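Local coordinates for leucine-rich repeat protein (Bacteroides thetaiotaomicron, PDB 4ECN), which is of unknown function but, as an extracellular leucine-rich repeat protein carrying two DUF4458 domains, probably binds other proteins, at residues 41-45 / 57-61; 148-152 / 259-263; 388-393 / 598-602; 587-591 / 609-614. All coordinates share one frame; numbering follows the deposited sequence.

Contact 1: 41-45 / 57-61; sequences AQKIK and QTLLL
A beta hairpin of strands 43-49 and 54-63, part of the first DUF4458 domain, is held at this end by the antiparallel pairing of Ile44 with Leu59. The two form a hydrogen-bonded pair: Ile44 N donates to Leu59 O at 2.9 Å, and Leu59 N returns a straighter bond to Ile44 O, also at 2.9 Å. Strand 83-93 continues the sheet beyond residues 43-45, and strand 73-81 does so beyond residues 57-61. A classic beta bulge sets two residues, Gln42 and Lys43, against the single Tyr93 of strand 83-93. Next to it Leu61 N donates to Gln42 O at 3.0 Å; the N-H points straight at the oxygen (178°), yet the nitrogen sits well above the carbonyl plane.

On one face of the sheet stand Lys43, Lys45, Thr58 and Leu60, in two non-hydrogen-bonded pairs. Lys43 and Leu60 lie side by side and point the same way, with Lys43 CG 3.8 Å from Leu60 CD2. Beyond CG the lysine chain stays extended and carries NZ to a salt bridge with Asp97. Lys45 and Thr58 cross obliquely, Lys45 CD passing 3.6 Å from Thr58 OG1.

The other face, with Ile44 and Leu59, is the more apolar. Ile44 turns CG1 anti to its own N (chi1 -167°), which sets CG2 between N and the carbonyl carbon and facing Leu61. The Ile44 side chain also packs on Tyr90 and Leu92 of strand 83-93. The Leu61 side chain runs across Ile44 at about a right angle and splits its branches: CD1 rests 3.6 Å from Ile44 CG2, while CD2 reaches to 3.8 Å from Ala41 CB.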
loop_
_atom_site.group_PDB
_atom_site.type_symbol
_atom_site.label_atom_id
_atom_site.label_comp_id
_atom_site.label_asym_id
_atom_site.label_seq_id
_atom_site.Cartn_x
_atom_site.Cartn_y
_atom_site.Cartn_z
ATOM N N ALA A 41 -29.276 54.185 3.581
ATOM C CA ALA A 41 -30.036 53.233 4.383
ATOM C C ALA A 41 -30.240 53.725 5.814
ATOM O O ALA A 41 -29.312 54.254 6.435
ATOM C CB ALA A 41 -29.323 51.892 4.408
ATOM N N GLN A 42 -31.454 53.516 6.340
ATOM C CA GLN A 42 -31.828 53.920 7.691
ATOM C C GLN A 42 -32.743 52.842 8.366
ATOM O O GLN A 42 -33.344 53.115 9.408
ATOM C CB GLN A 42 -32.498 55.311 7.680
ATOM C CG GLN A 42 -33.701 55.476 6.746
ATOM C CD GLN A 42 -34.329 56.841 6.881
ATOM O OE1 GLN A 42 -33.652 57.853 7.106
ATOM N NE2 GLN A 42 -35.646 56.902 6.744
ATOM N N LYS A 43 -32.781 51.611 7.802
ATOM C CA LYS A 43 -33.529 50.432 8.287
ATOM C C LYS A 43 -32.837 49.111 7.873
ATOM O O LYS A 43 -31.960 49.115 7.006
ATOM C CB LYS A 43 -34.982 50.426 7.768
ATOM C CG LYS A 43 -35.992 51.164 8.632
ATOM C CD LYS A 43 -37.392 51.087 8.018
ATOM C CE LYS A 43 -38.454 51.784 8.837
ATOM N NZ LYS A 43 -39.799 51.667 8.212
ATOM N N ILE A 44 -33.224 47.993 8.514
ATOM C CA ILE A 44 -32.726 46.645 8.225
ATOM C C ILE A 44 -33.777 45.624 8.690
ATOM O O ILE A 44 -34.371 45.777 9.766
ATOM C CB ILE A 44 -31.316 46.339 8.825
ATOM C CG1 ILE A 44 -30.721 45.046 8.222
ATOM C CG2 ILE A 44 -31.313 46.324 10.377
ATOM C CD1 ILE A 44 -29.299 44.762 8.556
ATOM N N LYS A 45 -34.013 44.599 7.865
ATOM C CA LYS A 45 -34.927 43.513 8.196
ATOM C C LYS A 45 -34.093 42.246 8.190
ATOM O O LYS A 45 -33.733 41.720 7.137
ATOM C CB LYS A 45 -36.154 43.458 7.248
ATOM C CG LYS A 45 -37.228 42.416 7.645
ATOM C CD LYS A 45 -38.565 42.585 6.883
ATOM C CE LYS A 45 -38.514 42.214 5.416
ATOM N NZ LYS A 45 -39.675 42.756 4.655
ATOM N N GLN A 57 -37.599 40.498 11.523
ATOM C CA GLN A 57 -37.960 41.677 12.300
ATOM C C GLN A 57 -37.283 42.912 11.725
ATOM O O GLN A 57 -36.104 42.856 11.387
ATOM C CB GLN A 57 -37.574 41.478 13.784
ATOM C CG GLN A 57 -37.942 42.643 14.716
ATOM C CD GLN A 57 -39.413 42.753 15.007
ATOM O OE1 GLN A 57 -39.964 41.986 15.803
ATOM N NE2 GLN A 57 -40.067 43.749 14.411
ATOM N N THR A 58 -38.018 44.028 11.642
ATOM C CA THR A 58 -37.483 45.286 11.124
ATOM C C THR A 58 -36.977 46.155 12.295
ATOM O O THR A 58 -37.653 46.286 13.324
ATOM C CB THR A 58 -38.531 46.028 10.268
ATOM O OG1 THR A 58 -39.103 45.123 9.316
ATOM C CG2 THR A 58 -37.946 47.250 9.540
ATOM N N LEU A 59 -35.770 46.732 12.113
ATOM C CA LEU A 59 -35.072 47.634 13.037
ATOM C C LEU A 59 -34.551 48.852 12.288
ATOM O O LEU A 59 -34.369 48.790 11.075
ATOM C CB LEU A 59 -33.899 46.915 13.751
ATOM C CG LEU A 59 -34.251 45.815 14.748
ATOM C CD1 LEU A 59 -33.102 44.861 14.927
ATOM C CD2 LEU A 59 -34.725 46.379 16.076
ATOM N N LEU A 60 -34.292 49.948 13.007
ATOM C CA LEU A 60 -33.754 51.173 12.416
ATOM C C LEU A 60 -32.222 51.205 12.521
ATOM O O LEU A 60 -31.637 50.610 13.433
ATOM C CB LEU A 60 -34.355 52.431 13.093
ATOM C CG LEU A 60 -35.865 52.676 12.975
ATOM C CD1 LEU A 60 -36.388 53.435 14.179
ATOM C CD2 LEU A 60 -36.218 53.393 11.685
ATOM N N LEU A 61 -31.590 51.916 11.582
ATOM C CA LEU A 61 -30.151 52.142 11.517
ATOM C C LEU A 61 -29.790 53.494 12.128
ATOM O O LEU A 61 -30.398 54.515 11.794
ATOM C CB LEU A 61 -29.667 52.079 10.053
ATOM C CG LEU A 61 -29.049 50.783 9.516
ATOM C CD1 LEU A 61 -29.945 49.604 9.729
ATOM C CD2 LEU A 61 -28.734 50.906 8.033
#

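Contact 2: 148-152 / 259-263; sequences GEYLF and IQLKE
Leu261 lays its CD2 methyl over one face of the Tyr150 ring, 3.8 Å from the centroid and displaced toward the rim, a CH-pi contact. The two side chains cross at about a right angle. Tyr150 has CG between its backbone N and carbonyl carbon (chi1 68°), which swings the ring back beneath Leu261 and brings OH to 3.8 Å from Ile259 CG2. That hydroxyl is itself bonded to Glu235 and Thr223. A serine at Tyr150 would probably uncover the Leu261 methyl and leave Glu235 and Thr223 without their shared phenolic partner. Further along, Phe152 crosses Ile259 at about a right angle, with Phe152 CE2 3.7 Å from Ile259 CG1. Its CB lies 4.2 Å from Leu261 CD2, which makes that methyl common to both aromatic residues. One backbone bond accompanies the apolar contacts: Glu149 N donates to Leu261 O at 3.1 Å. Glu235 also accepts the backbone N-H groups of Leu261 and Lys262, which ties residues 261-262 to strand 230-238. The contact packs the loop between strands 130-139 and 157-164 of the second DUF4458 domain against the chain leaving strand 251-259, at the junction of this beta domain with helix 266-280 and the leucine-rich repeats.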
loop_
_atom_site.group_PDB
_atom_site.type_symbol
_atom_site.label_atom_id
_atom_site.label_comp_id
_atom_site.label_asym_id
_atom_site.label_seq_id
_atom_site.Cartn_x
_atom_site.Cartn_y
_atom_site.Cartn_z
ATOM N N GLY A 148 -47.795 8.166 -9.507
ATOM C CA GLY A 148 -46.421 7.843 -9.135
ATOM C C GLY A 148 -46.207 7.062 -7.856
ATOM O O GLY A 148 -47.167 6.548 -7.269
ATOM N N GLU A 149 -44.918 6.984 -7.417
ATOM C CA GLU A 149 -44.470 6.258 -6.220
ATOM C C GLU A 149 -45.059 6.850 -4.916
ATOM O O GLU A 149 -45.232 6.105 -3.944
ATOM C CB GLU A 149 -42.940 6.230 -6.136
ATOM C CG GLU A 149 -42.308 5.217 -7.083
ATOM C CD GLU A 149 -42.397 3.742 -6.725
ATOM O OE1 GLU A 149 -42.227 3.399 -5.531
ATOM O OE2 GLU A 149 -42.537 2.919 -7.660
ATOM N N TYR A 150 -45.397 8.161 -4.909
ATOM C CA TYR A 150 -46.025 8.846 -3.773
ATOM C C TYR A 150 -46.922 10.017 -4.276
ATOM O O TYR A 150 -46.842 10.391 -5.452
ATOM C CB TYR A 150 -44.960 9.341 -2.772
ATOM C CG TYR A 150 -44.067 10.456 -3.274
ATOM C CD1 TYR A 150 -42.939 10.183 -4.048
ATOM C CD2 TYR A 150 -44.304 11.780 -2.911
ATOM C CE1 TYR A 150 -42.108 11.206 -4.500
ATOM C CE2 TYR A 150 -43.482 12.809 -3.358
ATOM C CZ TYR A 150 -42.381 12.519 -4.148
ATOM O OH TYR A 150 -41.581 13.548 -4.576
ATOM N N LEU A 151 -47.776 10.580 -3.378
ATOM C CA LEU A 151 -48.673 11.705 -3.685
ATOM C C LEU A 151 -47.950 13.054 -3.616
ATOM O O LEU A 151 -47.261 13.305 -2.625
ATOM C CB LEU A 151 -49.854 11.728 -2.700
ATOM C CG LEU A 151 -50.862 10.587 -2.778
ATOM C CD1 LEU A 151 -51.674 10.508 -1.508
ATOM C CD2 LEU A 151 -51.769 10.712 -4.007
ATOM N N PHE A 152 -48.136 13.941 -4.647
ATOM C CA PHE A 152 -47.535 15.293 -4.693
ATOM C C PHE A 152 -47.957 16.057 -3.438
ATOM O O PHE A 152 -47.114 16.587 -2.709
ATOM C CB PHE A 152 -47.924 16.057 -5.972
ATOM C CG PHE A 152 -47.201 17.374 -6.162
ATOM C CD1 PHE A 152 -47.553 18.498 -5.416
ATOM C CD2 PHE A 152 -46.192 17.501 -7.107
ATOM C CE1 PHE A 152 -46.888 19.715 -5.597
ATOM C CE2 PHE A 152 -45.528 18.719 -7.288
ATOM C CZ PHE A 152 -45.884 19.818 -6.535
ATOM N N ILE A 259 -40.895 18.076 -10.023
ATOM C CA ILE A 259 -41.143 16.874 -9.227
ATOM C C ILE A 259 -41.492 15.715 -10.174
ATOM O O ILE A 259 -42.301 15.888 -11.076
ATOM C CB ILE A 259 -42.238 17.140 -8.167
ATOM C CG1 ILE A 259 -41.854 18.333 -7.241
ATOM C CG2 ILE A 259 -42.584 15.874 -7.354
ATOM C CD1 ILE A 259 -40.529 18.220 -6.456
ATOM N N GLN A 260 -40.850 14.548 -9.974
ATOM C CA GLN A 260 -40.994 13.368 -10.830
ATOM C C GLN A 260 -41.983 12.329 -10.300
ATOM O O GLN A 260 -42.605 11.629 -11.114
ATOM C CB GLN A 260 -39.630 12.671 -10.993
ATOM C CG GLN A 260 -38.536 13.538 -11.604
ATOM C CD GLN A 260 -38.855 14.009 -13.000
ATOM O OE1 GLN A 260 -39.176 13.217 -13.898
ATOM N NE2 GLN A 260 -38.732 15.314 -13.213
ATOM N N LEU A 261 -42.073 12.188 -8.948
ATOM C CA LEU A 261 -42.896 11.204 -8.224
ATOM C C LEU A 261 -42.504 9.808 -8.685
ATOM O O LEU A 261 -43.338 9.044 -9.182
ATOM C CB LEU A 261 -44.410 11.442 -8.404
ATOM C CG LEU A 261 -44.954 12.826 -8.078
ATOM C CD1 LEU A 261 -46.309 13.034 -8.725
ATOM C CD2 LEU A 261 -45.020 13.070 -6.594
ATOM N N LYS A 262 -41.205 9.521 -8.614
ATOM C CA LYS A 262 -40.663 8.242 -9.054
ATOM C C LYS A 262 -39.843 7.575 -7.943
ATOM O O LYS A 262 -39.658 8.128 -6.849
ATOM C CB LYS A 262 -39.785 8.422 -10.313
ATOM C CG LYS A 262 -40.469 9.003 -11.535
ATOM C CD LYS A 262 -39.445 9.208 -12.648
ATOM C CE LYS A 262 -40.002 9.928 -13.854
ATOM N NZ LYS A 262 -38.941 10.236 -14.853
ATOM N N GLU A 263 -39.362 6.367 -8.231
ATOM C CA GLU A 263 -38.507 5.638 -7.321
ATOM C C GLU A 263 -37.109 6.191 -7.501
ATOM O O GLU A 263 -36.729 6.493 -8.633
ATOM C CB GLU A 263 -38.610 4.133 -7.617
ATOM C CG GLU A 263 -38.269 3.226 -6.442
ATOM C CD GLU A 263 -38.862 1.832 -6.566
ATOM O OE1 GLU A 263 -38.384 1.053 -7.424
ATOM O OE2 GLU A 263 -39.822 1.526 -5.820
#

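Contact 3: 388-393 / 598-602; sequences KKMFLD and TDLKL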
loop_
_atom_site.group_PDB
_atom_site.type_symbol
_atom_site.label_atom_id
_atom_site.label_comp_id
_atom_site.label_asym_id
_atom_site.label_seq_id
_atom_site.Cartn_x
_atom_site.Cartn_y
_atom_site.Cartn_z
ATOM N N LYS A 388 4.898 -10.187 -1.718
ATOM C CA LYS A 388 6.111 -10.974 -1.915
ATOM C C LYS A 388 7.237 -10.108 -2.496
ATOM O O LYS A 388 8.342 -10.141 -1.967
ATOM C CB LYS A 388 5.816 -12.171 -2.827
ATOM C CG LYS A 388 6.873 -13.254 -2.764
ATOM C CD LYS A 388 6.446 -14.528 -3.484
ATOM C CE LYS A 388 6.543 -14.510 -4.999
ATOM N NZ LYS A 388 7.892 -14.894 -5.488
ATOM N N LYS A 389 6.948 -9.309 -3.546
ATOM C CA LYS A 389 7.931 -8.471 -4.240
ATOM C C LYS A 389 8.369 -7.297 -3.368
ATOM O O LYS A 389 9.553 -6.918 -3.387
ATOM C CB LYS A 389 7.386 -7.950 -5.602
ATOM C CG LYS A 389 7.039 -9.086 -6.591
ATOM C CD LYS A 389 6.640 -8.603 -8.008
ATOM C CE LYS A 389 5.582 -9.457 -8.710
ATOM N NZ LYS A 389 4.181 -8.936 -8.507
HETATM N N MSE A 390 7.431 -6.736 -2.596
HETATM C CA MSE A 390 7.696 -5.588 -1.728
HETATM C C MSE A 390 8.516 -5.940 -0.512
HETATM O O MSE A 390 9.264 -5.074 -0.078
HETATM C CB MSE A 390 6.384 -4.943 -1.259
HETATM C CG MSE A 390 6.582 -3.765 -0.293
HETATM SE SE MSE A 390 5.258 -2.405 -0.493
HETATM C CE MSE A 390 5.127 -1.892 1.199
ATOM N N PHE A 391 8.372 -7.156 0.069
ATOM C CA PHE A 391 9.103 -7.448 1.297
ATOM C C PHE A 391 9.897 -8.736 1.343
ATOM O O PHE A 391 10.619 -8.913 2.328
ATOM C CB PHE A 391 8.115 -7.559 2.470
ATOM C CG PHE A 391 7.216 -6.370 2.713
ATOM C CD1 PHE A 391 7.697 -5.231 3.345
ATOM C CD2 PHE A 391 5.873 -6.411 2.361
ATOM C CE1 PHE A 391 6.864 -4.138 3.566
ATOM C CE2 PHE A 391 5.036 -5.325 2.614
ATOM C CZ PHE A 391 5.529 -4.215 3.240
ATOM N N LEU A 392 9.737 -9.685 0.400
ATOM C CA LEU A 392 10.382 -10.973 0.665
ATOM C C LEU A 392 11.435 -11.349 -0.357
ATOM O O LEU A 392 12.538 -11.725 0.050
ATOM C CB LEU A 392 9.328 -12.084 0.746
ATOM C CG LEU A 392 8.076 -11.767 1.624
ATOM C CD1 LEU A 392 6.933 -12.756 1.385
ATOM C CD2 LEU A 392 8.426 -11.536 3.090
ATOM N N ASP A 393 11.119 -11.305 -1.647
ATOM C CA ASP A 393 12.059 -11.716 -2.698
ATOM C C ASP A 393 13.214 -10.761 -2.881
ATOM O O ASP A 393 13.032 -9.534 -2.811
ATOM C CB ASP A 393 11.341 -11.816 -4.057
ATOM C CG ASP A 393 10.306 -12.905 -4.219
ATOM O OD1 ASP A 393 10.512 -14.013 -3.661
ATOM O OD2 ASP A 393 9.372 -12.706 -5.024
ATOM N N THR A 598 4.824 -23.278 -4.562
ATOM C CA THR A 598 5.585 -22.492 -5.544
ATOM C C THR A 598 6.483 -21.550 -4.780
ATOM O O THR A 598 7.601 -21.251 -5.219
ATOM C CB THR A 598 4.676 -21.730 -6.524
ATOM O OG1 THR A 598 3.670 -22.595 -7.079
ATOM C CG2 THR A 598 5.456 -21.080 -7.634
ATOM N N ASP A 599 5.994 -21.086 -3.618
ATOM C CA ASP A 599 6.732 -20.152 -2.791
ATOM C C ASP A 599 6.708 -20.575 -1.357
ATOM O O ASP A 599 5.663 -20.927 -0.818
ATOM C CB ASP A 599 6.163 -18.727 -2.935
ATOM C CG ASP A 599 6.620 -17.999 -4.191
ATOM O OD1 ASP A 599 7.799 -17.551 -4.224
ATOM O OD2 ASP A 599 5.782 -17.816 -5.116
ATOM N N LEU A 600 7.875 -20.518 -0.726
ATOM C CA LEU A 600 8.032 -20.846 0.684
ATOM C C LEU A 600 9.087 -19.930 1.241
ATOM O O LEU A 600 10.201 -19.896 0.722
ATOM C CB LEU A 600 8.369 -22.338 0.884
ATOM C CG LEU A 600 8.651 -22.819 2.296
ATOM C CD1 LEU A 600 7.425 -22.697 3.189
ATOM C CD2 LEU A 600 9.206 -24.230 2.277
ATOM N N LYS A 601 8.697 -19.115 2.231
ATOM C CA LYS A 601 9.558 -18.143 2.898
ATOM C C LYS A 601 9.499 -18.388 4.404
ATOM O O LYS A 601 8.507 -18.051 5.053
ATOM C CB LYS A 601 9.144 -16.700 2.538
ATOM C CG LYS A 601 9.217 -16.311 1.053
ATOM C CD LYS A 601 10.651 -16.207 0.495
ATOM C CE LYS A 601 10.595 -15.787 -0.952
ATOM N NZ LYS A 601 11.942 -15.495 -1.501
ATOM N N LEU A 602 10.535 -19.052 4.947
ATOM C CA LEU A 602 10.592 -19.373 6.374
ATOM C C LEU A 602 11.702 -18.580 7.075
ATOM O O LEU A 602 11.999 -18.849 8.236
ATOM C CB LEU A 602 10.812 -20.890 6.564
ATOM C CG LEU A 602 9.666 -21.835 6.126
ATOM C CD1 LEU A 602 10.145 -23.256 6.039
ATOM C CD2 LEU A 602 8.453 -21.742 7.046
#
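A salt-bridge network on the concave side of the leucine-rich repeat solenoid joins Lys388 and Asp393, in and just after helix 386-391, to Asp599 and Lys601 of strand 596-601. The strand runs parallel to its neighbours 577-579 and 616-617 in the sheet of the repeats. Leu600, Leu602 and Asn605 fit the LxLxxN part of the repeat consensus; Lys601 fills the x between the leucines and Asp599 the position just before Leu600, and both side chains leave the sheet on the side away from Leu600. The helix comes from the long excursion between the neighbouring strands 351-353 and 452-456, and it approaches these charged positions from the concave side.

Lys388 NZ is shared by two carboxylates. It lies 2.9 Å from Asp599 OD1, met on the syn side but 34° out of the carboxylate plane, and 2.7 Å from Asp393 OD2, which offers its syn lone pair. The lysine starts with CG anti to its backbone N (chi1 -163°), then bends at both chi3 and chi4, and this curl lays CD and CE across the Asp599 carboxylate. Asp393 bridges two lysines in turn, its OD1 taking Lys601 NZ at 3.0 Å through the anti lone pair. Lys601 NZ has a further, weak bond to Gly623 O.

Charges thus alternate from Asp599 to Lys388 to Asp393 to Lys601, which probably stabilises all four in their charged forms in this largely buried setting. Backbone bonds position Asp393: Lys388 O accepts both Leu392 N and Asp393 N, one from each face of its carbonyl plane. Beside the charges, Leu392 CD1 touches the aliphatic stem of Lys601 at CG, 4.2 Å away.

Contact 4: 587-591 / 609-614; sequences HLEAF and EIPEDF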
loop_
_atom_site.group_PDB
_atom_site.type_symbol
_atom_site.label_atom_id
_atom_site.label_comp_id
_atom_site.label_asym_id
_atom_site.label_seq_id
_atom_site.Cartn_x
_atom_site.Cartn_y
_atom_site.Cartn_z
ATOM N N HIS A 587 9.387 -24.868 16.038
ATOM C CA HIS A 587 8.928 -26.214 15.700
ATOM C C HIS A 587 8.008 -26.253 14.451
ATOM O O HIS A 587 6.900 -25.708 14.473
ATOM C CB HIS A 587 8.178 -26.823 16.901
ATOM C CG HIS A 587 7.636 -28.195 16.635
ATOM N ND1 HIS A 587 8.468 -29.312 16.604
ATOM C CD2 HIS A 587 6.369 -28.586 16.357
ATOM C CE1 HIS A 587 7.681 -30.335 16.313
ATOM N NE2 HIS A 587 6.411 -29.950 16.154
ATOM N N LEU A 588 8.446 -26.997 13.412
ATOM C CA LEU A 588 7.690 -27.225 12.171
ATOM C C LEU A 588 6.931 -28.548 12.169
ATOM O O LEU A 588 7.384 -29.542 12.747
ATOM C CB LEU A 588 8.619 -27.233 10.941
ATOM C CG LEU A 588 9.352 -25.962 10.554
ATOM C CD1 LEU A 588 10.234 -26.218 9.378
ATOM C CD2 LEU A 588 8.410 -24.859 10.220
ATOM N N GLU A 589 5.807 -28.574 11.461
ATOM C CA GLU A 589 5.011 -29.779 11.227
ATOM C C GLU A 589 4.880 -29.918 9.731
ATOM O O GLU A 589 4.851 -28.908 9.037
ATOM C CB GLU A 589 3.656 -29.728 11.944
ATOM C CG GLU A 589 3.756 -29.851 13.456
ATOM C CD GLU A 589 3.682 -31.252 14.025
ATOM O OE1 GLU A 589 2.880 -32.063 13.513
ATOM O OE2 GLU A 589 4.341 -31.502 15.058
ATOM N N ALA A 590 4.858 -31.130 9.215
ATOM C CA ALA A 590 4.809 -31.296 7.767
ATOM C C ALA A 590 3.398 -31.103 7.193
ATOM O O ALA A 590 2.409 -31.336 7.886
ATOM C CB ALA A 590 5.315 -32.676 7.398
ATOM N N PHE A 591 3.336 -30.656 5.922
ATOM C CA PHE A 591 2.144 -30.551 5.073
ATOM C C PHE A 591 1.945 -31.852 4.301
ATOM O O PHE A 591 0.826 -32.242 3.964
ATOM C CB PHE A 591 2.269 -29.379 4.085
ATOM C CG PHE A 591 2.198 -28.011 4.689
ATOM C CD1 PHE A 591 0.974 -27.393 4.905
ATOM C CD2 PHE A 591 3.351 -27.317 5.004
ATOM C CE1 PHE A 591 0.904 -26.120 5.481
ATOM C CE2 PHE A 591 3.283 -26.040 5.566
ATOM C CZ PHE A 591 2.061 -25.451 5.807
ATOM N N GLU A 609 15.618 -27.902 12.382
ATOM C CA GLU A 609 15.444 -28.949 11.368
ATOM C C GLU A 609 14.124 -28.798 10.630
ATOM O O GLU A 609 13.106 -28.449 11.243
ATOM C CB GLU A 609 15.522 -30.368 11.977
ATOM C CG GLU A 609 16.943 -30.827 12.278
ATOM C CD GLU A 609 17.161 -32.326 12.286
ATOM O OE1 GLU A 609 17.184 -32.928 11.187
ATOM O OE2 GLU A 609 17.389 -32.886 13.384
ATOM N N ILE A 610 14.136 -29.099 9.318
ATOM C CA ILE A 610 12.943 -29.080 8.452
ATOM C C ILE A 610 12.537 -30.553 8.194
ATOM O O ILE A 610 13.406 -31.334 7.800
ATOM C CB ILE A 610 13.223 -28.276 7.149
ATOM C CG1 ILE A 610 13.548 -26.818 7.480
ATOM C CG2 ILE A 610 12.063 -28.353 6.185
ATOM C CD1 ILE A 610 14.229 -26.074 6.425
ATOM N N PRO A 611 11.271 -30.970 8.461
ATOM C CA PRO A 611 10.881 -32.388 8.237
ATOM C C PRO A 611 11.108 -32.851 6.788
ATOM O O PRO A 611 10.802 -32.086 5.870
ATOM C CB PRO A 611 9.390 -32.401 8.573
ATOM C CG PRO A 611 9.182 -31.207 9.429
ATOM C CD PRO A 611 10.133 -30.172 8.952
ATOM N N GLU A 612 11.654 -34.095 6.578
ATOM C CA GLU A 612 12.007 -34.666 5.247
ATOM C C GLU A 612 10.747 -34.724 4.322
ATOM O O GLU A 612 10.882 -34.783 3.089
ATOM C CB GLU A 612 12.671 -36.064 5.397
ATOM C CG GLU A 612 13.582 -36.488 4.235
ATOM C CD GLU A 612 14.798 -37.376 4.520
ATOM O OE1 GLU A 612 15.399 -37.251 5.614
ATOM O OE2 GLU A 612 15.222 -38.113 3.596
ATOM N N ASP A 613 9.542 -34.608 4.932
ATOM C CA ASP A 613 8.223 -34.599 4.292
ATOM C C ASP A 613 7.498 -33.243 4.497
ATOM O O ASP A 613 6.269 -33.202 4.363
ATOM C CB ASP A 613 7.366 -35.755 4.874
ATOM C CG ASP A 613 7.143 -35.761 6.397
ATOM O OD1 ASP A 613 7.897 -35.066 7.117
ATOM O OD2 ASP A 613 6.251 -36.516 6.870
ATOM N N PHE A 614 8.249 -32.133 4.808
ATOM C CA PHE A 614 7.668 -30.809 5.072
ATOM C C PHE A 614 6.642 -30.463 4.013
ATOM O O PHE A 614 5.503 -30.154 4.352
ATOM C CB PHE A 614 8.727 -29.695 5.172
ATOM C CG PHE A 614 8.119 -28.350 5.527
ATOM C CD1 PHE A 614 7.594 -28.114 6.798
ATOM C CD2 PHE A 614 8.037 -27.331 4.580
ATOM C CE1 PHE A 614 6.992 -26.887 7.110
ATOM C CE2 PHE A 614 7.441 -26.102 4.899
ATOM C CZ PHE A 614 6.925 -25.888 6.161
HETATM O O HOH W 1 10.883 -29.092 13.429
#
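Leu588 starts its contact at CB, which lies 3.9 Å from Pro611 CD, and forks beyond CG. CD1 runs alongside Ile610, 3.9 Å from its CG1, whereas CD2 reaches Phe614 CE1 at 4.0 Å. With CG anti to the carbonyl carbon (chi1 -65°), the fork is carried toward these neighbours. Phe614 carries the contact on to Phe591: the edge of the Phe591 ring meets the Phe614 face in a T-shaped pair, centroids 5.4 Å apart and planes at 83°, with Phe591 CE2 3.7 Å from Phe614 CZ. The backbones are tied beside the rings, Phe591 N donating to Phe614 O at 2.7 Å. At the far end a water accepts from Leu588 N and donates to Glu609 O. An alanine at Phe614 is likely to leave the Phe591 edge without a face to rest on and open a gap beside Leu588 CD2. Residues Pro611 to Phe614 form a type I beta turn, closed by Phe614 N bonding to Pro611 O. Side chains repeating in register, with apolar groups stacked between neighbouring coils behind the parallel strands, are the hallmark of a leucine-rich repeat solenoid, and here they join the loops following strands 577-579 and 596-601.

How the contacts relate
From the N terminus, contact 1 closes a short hairpin within the first DUF4458 domain. Contact 2 follows in series and closes a far longer loop, bringing a loop of the second DUF4458 domain against the chain as it leaves for the repeats. Contacts 3 and 4 lie within the solenoid and cross: 388-393 opens first, 587-591 comes before 598-602, and 609-614 ends the set. Contact 3 ties an excursion to the concave face of the sheet; contact 4 joins successive loops behind it. They meet through strand 596-601, where Leu600 CD2 packs 3.7 Å from Phe614 CE2. Contacts 1 and 4, with centres about 90 Å apart, lie on opposite sides of the chain's centre.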